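Local coordinates for protein argonaute (Aquifex aeolicus, PDB 1YVU) that uses short single-stranded DNA guides to bind complementary RNA targets and cleaves them in a metal-dependent reaction, at residues Arg605-Tyr616 against Leu627-His638. Sequence-based numbering, arbitrary orientation.
Sequences RFFSNEKFIKGY and LATYNQVYEGTH
The Phe606 ring presents its edge to the carbonyl carbon of Leu627, and its CE1 lies 3.8 Å from Ala628 CB; Tyr616 CB sits over one face, offset toward the rim, 3.8 Å from Ala628 CB. With CG1 beside the Ile613 backbone N (chi1 -75°), CG2 lies anti to N and meets Ala628 CB at 3.5 Å. Phe606 CD1 and Ile613 CG2 approach His638 CE1 obliquely; the imidazole NE2 donates to Tyr630 O at 3.0 Å, the oxygen standing 21° out of the ring plane, while CD2 rests over one face of the Tyr630 ring. Backbone bonds frame this cluster: Gly615 N to Ala628 O (2.7 Å) and Ala628 N to Tyr616 O (2.8 Å), extending the antiparallel pairing of strands 616-619 and 624-627 in the PIWI box. Lys614, extended, runs its methylenes alongside Thr629 O (CE at 3.3 Å), and its NZ hydrogen-bonds Thr663 OG1. Thr663 would probably lose that partner, and a gap open beside Thr629, if an alanine stood here. Asn631 OD1 accepts a weak hydrogen bond from Lys614 N (3.4 Å). Directional bonding thus concentrates in the backbone around Ala628, apolar packing at its methyl, with Lys614 methylenes and Asn631 alongside.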
loop_
_atom_site.group_PDB
_atom_site.type_symbol
_atom_site.label_atom_id
_atom_site.label_comp_id
_atom_site.label_asym_id
_atom_site.label_seq_id
_atom_site.Cartn_x
_atom_site.Cartn_y
_atom_site.Cartn_z
ATOM N N ARG A 605 2.266 -10.127 9.931
ATOM C CA ARG A 605 3.132 -11.036 9.196
ATOM C C ARG A 605 3.004 -12.492 9.641
ATOM O O ARG A 605 2.264 -12.773 10.580
ATOM C CB ARG A 605 4.578 -10.527 9.244
ATOM C CG ARG A 605 4.821 -9.216 8.440
ATOM C CD ARG A 605 6.296 -9.046 8.009
ATOM N NE ARG A 605 6.771 -7.666 8.111
ATOM C CZ ARG A 605 7.152 -7.079 9.249
ATOM N NH1 ARG A 605 7.126 -7.762 10.388
ATOM N NH2 ARG A 605 7.510 -5.799 9.264
ATOM N N PHE A 606 3.565 -13.403 8.837
ATOM C CA PHE A 606 3.582 -14.845 9.121
ATOM C C PHE A 606 5.038 -15.240 9.354
ATOM O O PHE A 606 5.928 -14.940 8.532
ATOM C CB PHE A 606 3.073 -15.679 7.955
ATOM C CG PHE A 606 1.577 -15.645 7.768
ATOM C CD1 PHE A 606 1.023 -15.002 6.656
ATOM C CD2 PHE A 606 0.706 -16.338 8.633
ATOM C CE1 PHE A 606 -0.375 -15.047 6.402
ATOM C CE2 PHE A 606 -0.712 -16.382 8.370
ATOM C CZ PHE A 606 -1.231 -15.740 7.260
ATOM N N PHE A 607 5.279 -15.900 10.484
ATOM C CA PHE A 607 6.612 -16.345 10.854
ATOM C C PHE A 607 6.549 -17.858 10.968
ATOM O O PHE A 607 5.731 -18.392 11.717
ATOM C CB PHE A 607 7.057 -15.735 12.196
ATOM C CG PHE A 607 6.883 -14.231 12.289
ATOM C CD1 PHE A 607 5.815 -13.675 13.023
ATOM C CD2 PHE A 607 7.778 -13.361 11.635
ATOM C CE1 PHE A 607 5.642 -12.251 13.109
ATOM C CE2 PHE A 607 7.623 -11.935 11.705
ATOM C CZ PHE A 607 6.563 -11.378 12.438
ATOM N N SER A 608 7.347 -18.526 10.137
ATOM C CA SER A 608 7.477 -19.982 10.087
ATOM C C SER A 608 8.548 -20.327 9.076
ATOM O O SER A 608 8.883 -19.505 8.212
ATOM C CB SER A 608 6.181 -20.656 9.683
ATOM O OG SER A 608 5.627 -19.977 8.588
ATOM N N ASN A 609 9.007 -21.577 9.147
ATOM C CA ASN A 609 10.071 -22.110 8.302
ATOM C C ASN A 609 9.591 -22.953 7.127
ATOM O O ASN A 609 10.391 -23.472 6.334
ATOM C CB ASN A 609 11.031 -22.890 9.191
ATOM C CG ASN A 609 11.555 -22.042 10.346
ATOM O OD1 ASN A 609 12.416 -21.181 10.154
ATOM N ND2 ASN A 609 10.983 -22.234 11.535
ATOM N N GLU A 610 8.274 -22.966 6.969
ATOM C CA GLU A 610 7.546 -23.690 5.942
ATOM C C GLU A 610 7.931 -23.388 4.478
ATOM O O GLU A 610 7.941 -24.303 3.641
ATOM C CB GLU A 610 6.057 -23.414 6.175
ATOM C CG GLU A 610 5.074 -24.061 5.215
ATOM C CD GLU A 610 5.001 -25.559 5.365
ATOM O OE1 GLU A 610 4.721 -26.035 6.496
ATOM O OE2 GLU A 610 5.237 -26.245 4.344
ATOM N N LYS A 611 8.214 -22.119 4.179
ATOM C CA LYS A 611 8.576 -21.633 2.831
ATOM C C LYS A 611 7.551 -21.872 1.698
ATOM O O LYS A 611 7.734 -21.377 0.592
ATOM C CB LYS A 611 10.013 -22.044 2.428
ATOM C CG LYS A 611 11.137 -21.319 3.225
ATOM C CD LYS A 611 12.536 -21.919 2.970
ATOM C CE LYS A 611 13.320 -22.105 4.281
ATOM N NZ LYS A 611 14.755 -22.587 4.097
ATOM N N PHE A 612 6.465 -22.593 2.005
ATOM C CA PHE A 612 5.353 -22.885 1.082
ATOM C C PHE A 612 4.015 -22.445 1.697
ATOM O O PHE A 612 2.977 -23.135 1.655
ATOM C CB PHE A 612 5.320 -24.357 0.717
ATOM C CG PHE A 612 6.087 -24.667 -0.518
ATOM C CD1 PHE A 612 7.433 -25.104 -0.428
ATOM C CD2 PHE A 612 5.500 -24.462 -1.790
ATOM C CE1 PHE A 612 8.201 -25.333 -1.594
ATOM C CE2 PHE A 612 6.247 -24.684 -2.986
ATOM C CZ PHE A 612 7.605 -25.121 -2.889
ATOM N N ILE A 613 4.073 -21.208 2.166
ATOM C CA ILE A 613 3.022 -20.499 2.857
ATOM C C ILE A 613 1.793 -20.013 2.036
ATOM O O ILE A 613 0.740 -19.699 2.618
ATOM C CB ILE A 613 3.755 -19.423 3.758
ATOM C CG1 ILE A 613 4.379 -20.156 4.942
ATOM C CG2 ILE A 613 2.870 -18.352 4.312
ATOM C CD1 ILE A 613 5.548 -19.478 5.541
ATOM N N LYS A 614 1.875 -20.053 0.699
ATOM C CA LYS A 614 0.745 -19.614 -0.134
ATOM C C LYS A 614 -0.515 -20.385 0.226
ATOM O O LYS A 614 -0.540 -21.616 0.090
ATOM C CB LYS A 614 1.026 -19.773 -1.633
ATOM C CG LYS A 614 -0.127 -19.348 -2.517
ATOM C CD LYS A 614 0.235 -19.269 -3.959
ATOM C CE LYS A 614 -0.899 -18.614 -4.752
ATOM N NZ LYS A 614 -0.665 -18.429 -6.210
ATOM N N GLY A 615 -1.497 -19.629 0.740
ATOM C CA GLY A 615 -2.799 -20.150 1.154
ATOM C C GLY A 615 -3.025 -20.058 2.661
ATOM O O GLY A 615 -4.138 -20.268 3.166
ATOM N N TYR A 616 -1.961 -19.713 3.381
ATOM C CA TYR A 616 -2.034 -19.584 4.820
ATOM C C TYR A 616 -2.911 -18.444 5.278
ATOM O O TYR A 616 -2.858 -17.353 4.698
ATOM C CB TYR A 616 -0.644 -19.444 5.391
ATOM C CG TYR A 616 0.056 -20.763 5.562
ATOM C CD1 TYR A 616 -0.070 -21.815 4.599
ATOM C CD2 TYR A 616 0.858 -20.982 6.685
ATOM C CE1 TYR A 616 0.606 -23.061 4.765
ATOM C CE2 TYR A 616 1.541 -22.212 6.875
ATOM C CZ TYR A 616 1.415 -23.249 5.921
ATOM O OH TYR A 616 2.081 -24.435 6.186
ATOM N N LEU A 627 -4.123 -13.122 4.780
ATOM C CA LEU A 627 -3.831 -14.177 3.840
ATOM C C LEU A 627 -2.457 -14.159 3.196
ATOM O O LEU A 627 -1.996 -13.113 2.720
ATOM C CB LEU A 627 -4.897 -14.102 2.732
ATOM C CG LEU A 627 -4.959 -15.179 1.664
ATOM C CD1 LEU A 627 -5.286 -16.488 2.364
ATOM C CD2 LEU A 627 -5.982 -14.838 0.555
ATOM N N ALA A 628 -1.875 -15.347 3.055
ATOM C CA ALA A 628 -0.595 -15.483 2.393
ATOM C C ALA A 628 -0.901 -15.803 0.917
ATOM O O ALA A 628 -1.382 -16.910 0.601
ATOM C CB ALA A 628 0.163 -16.573 3.016
ATOM N N THR A 629 -0.618 -14.832 0.043
ATOM C CA THR A 629 -0.863 -14.950 -1.394
ATOM C C THR A 629 0.228 -15.530 -2.261
ATOM O O THR A 629 0.004 -15.769 -3.458
ATOM C CB THR A 629 -1.151 -13.612 -1.984
ATOM O OG1 THR A 629 -0.275 -12.628 -1.396
ATOM C CG2 THR A 629 -2.593 -13.259 -1.770
ATOM N N TYR A 630 1.431 -15.656 -1.697
ATOM C CA TYR A 630 2.605 -16.171 -2.410
ATOM C C TYR A 630 3.570 -16.836 -1.425
ATOM O O TYR A 630 3.599 -16.467 -0.252
ATOM C CB TYR A 630 3.306 -15.038 -3.205
ATOM C CG TYR A 630 4.033 -13.956 -2.397
ATOM C CD1 TYR A 630 5.430 -13.809 -2.494
ATOM C CD2 TYR A 630 3.328 -13.043 -1.584
ATOM C CE1 TYR A 630 6.122 -12.770 -1.810
ATOM C CE2 TYR A 630 4.005 -11.999 -0.888
ATOM C CZ TYR A 630 5.404 -11.866 -1.013
ATOM O OH TYR A 630 6.083 -10.827 -0.398
ATOM N N ASN A 631 4.383 -17.770 -1.929
ATOM C CA ASN A 631 5.377 -18.518 -1.142
ATOM C C ASN A 631 6.602 -17.652 -0.803
ATOM O O ASN A 631 6.947 -16.745 -1.570
ATOM C CB ASN A 631 5.841 -19.745 -1.933
ATOM C CG ASN A 631 4.691 -20.531 -2.552
ATOM O OD1 ASN A 631 3.862 -21.083 -1.848
ATOM N ND2 ASN A 631 4.660 -20.602 -3.876
ATOM N N GLN A 632 7.258 -17.932 0.330
ATOM C CA GLN A 632 8.449 -17.171 0.766
ATOM C C GLN A 632 9.645 -17.497 -0.120
ATOM O O GLN A 632 10.202 -18.599 -0.022
ATOM C CB GLN A 632 8.848 -17.504 2.211
ATOM C CG GLN A 632 7.865 -17.141 3.304
ATOM C CD GLN A 632 8.439 -17.383 4.706
ATOM O OE1 GLN A 632 8.650 -18.527 5.120
ATOM N NE2 GLN A 632 8.688 -16.299 5.440
ATOM N N VAL A 633 10.024 -16.562 -0.993
ATOM C CA VAL A 633 11.170 -16.766 -1.891
ATOM C C VAL A 633 12.444 -16.103 -1.340
ATOM O O VAL A 633 13.439 -16.796 -1.086
ATOM C CB VAL A 633 10.844 -16.322 -3.347
ATOM C CG1 VAL A 633 12.031 -16.546 -4.269
ATOM C CG2 VAL A 633 9.676 -17.138 -3.876
ATOM N N TYR A 634 12.425 -14.774 -1.195
ATOM C CA TYR A 634 13.565 -14.034 -0.628
ATOM C C TYR A 634 13.293 -13.825 0.863
ATOM O O TYR A 634 12.132 -13.685 1.274
ATOM C CB TYR A 634 13.788 -12.680 -1.329
ATOM C CG TYR A 634 14.266 -12.772 -2.774
ATOM C CD1 TYR A 634 13.448 -12.319 -3.833
ATOM C CD2 TYR A 634 15.523 -13.338 -3.103
ATOM C CE1 TYR A 634 13.863 -12.431 -5.203
ATOM C CE2 TYR A 634 15.951 -13.457 -4.475
ATOM C CZ TYR A 634 15.107 -13.003 -5.511
ATOM O OH TYR A 634 15.477 -13.133 -6.832
ATOM N N GLU A 635 14.369 -13.808 1.654
ATOM C CA GLU A 635 14.326 -13.660 3.120
ATOM C C GLU A 635 13.714 -12.370 3.666
ATOM O O GLU A 635 14.105 -11.272 3.245
ATOM C CB GLU A 635 15.731 -13.809 3.692
ATOM C CG GLU A 635 16.476 -15.026 3.202
ATOM C CD GLU A 635 17.829 -15.140 3.840
ATOM O OE1 GLU A 635 18.642 -14.200 3.678
ATOM O OE2 GLU A 635 18.067 -16.160 4.525
ATOM N N GLY A 636 12.762 -12.521 4.596
ATOM C CA GLY A 636 12.074 -11.385 5.210
ATOM C C GLY A 636 11.127 -10.615 4.296
ATOM O O GLY A 636 10.488 -9.640 4.728
ATOM N N THR A 637 11.082 -11.038 3.023
ATOM C CA THR A 637 10.231 -10.454 1.973
ATOM C C THR A 637 8.867 -11.166 1.918
ATOM O O THR A 637 8.529 -11.844 0.925
ATOM C CB THR A 637 10.905 -10.502 0.543
ATOM O OG1 THR A 637 12.280 -10.112 0.629
ATOM C CG2 THR A 637 10.181 -9.563 -0.445
ATOM N N HIS A 638 8.148 -11.111 3.040
ATOM C CA HIS A 638 6.813 -11.663 3.070
ATOM C C HIS A 638 5.773 -10.755 3.664
ATOM O O HIS A 638 5.667 -10.585 4.879
ATOM C CB HIS A 638 6.683 -13.065 3.631
ATOM C CG HIS A 638 5.433 -13.730 3.154
ATOM N ND1 HIS A 638 4.265 -13.726 3.891
ATOM C CD2 HIS A 638 5.107 -14.238 1.940
ATOM C CE1 HIS A 638 3.279 -14.190 3.145
ATOM N NE2 HIS A 638 3.761 -14.505 1.956
#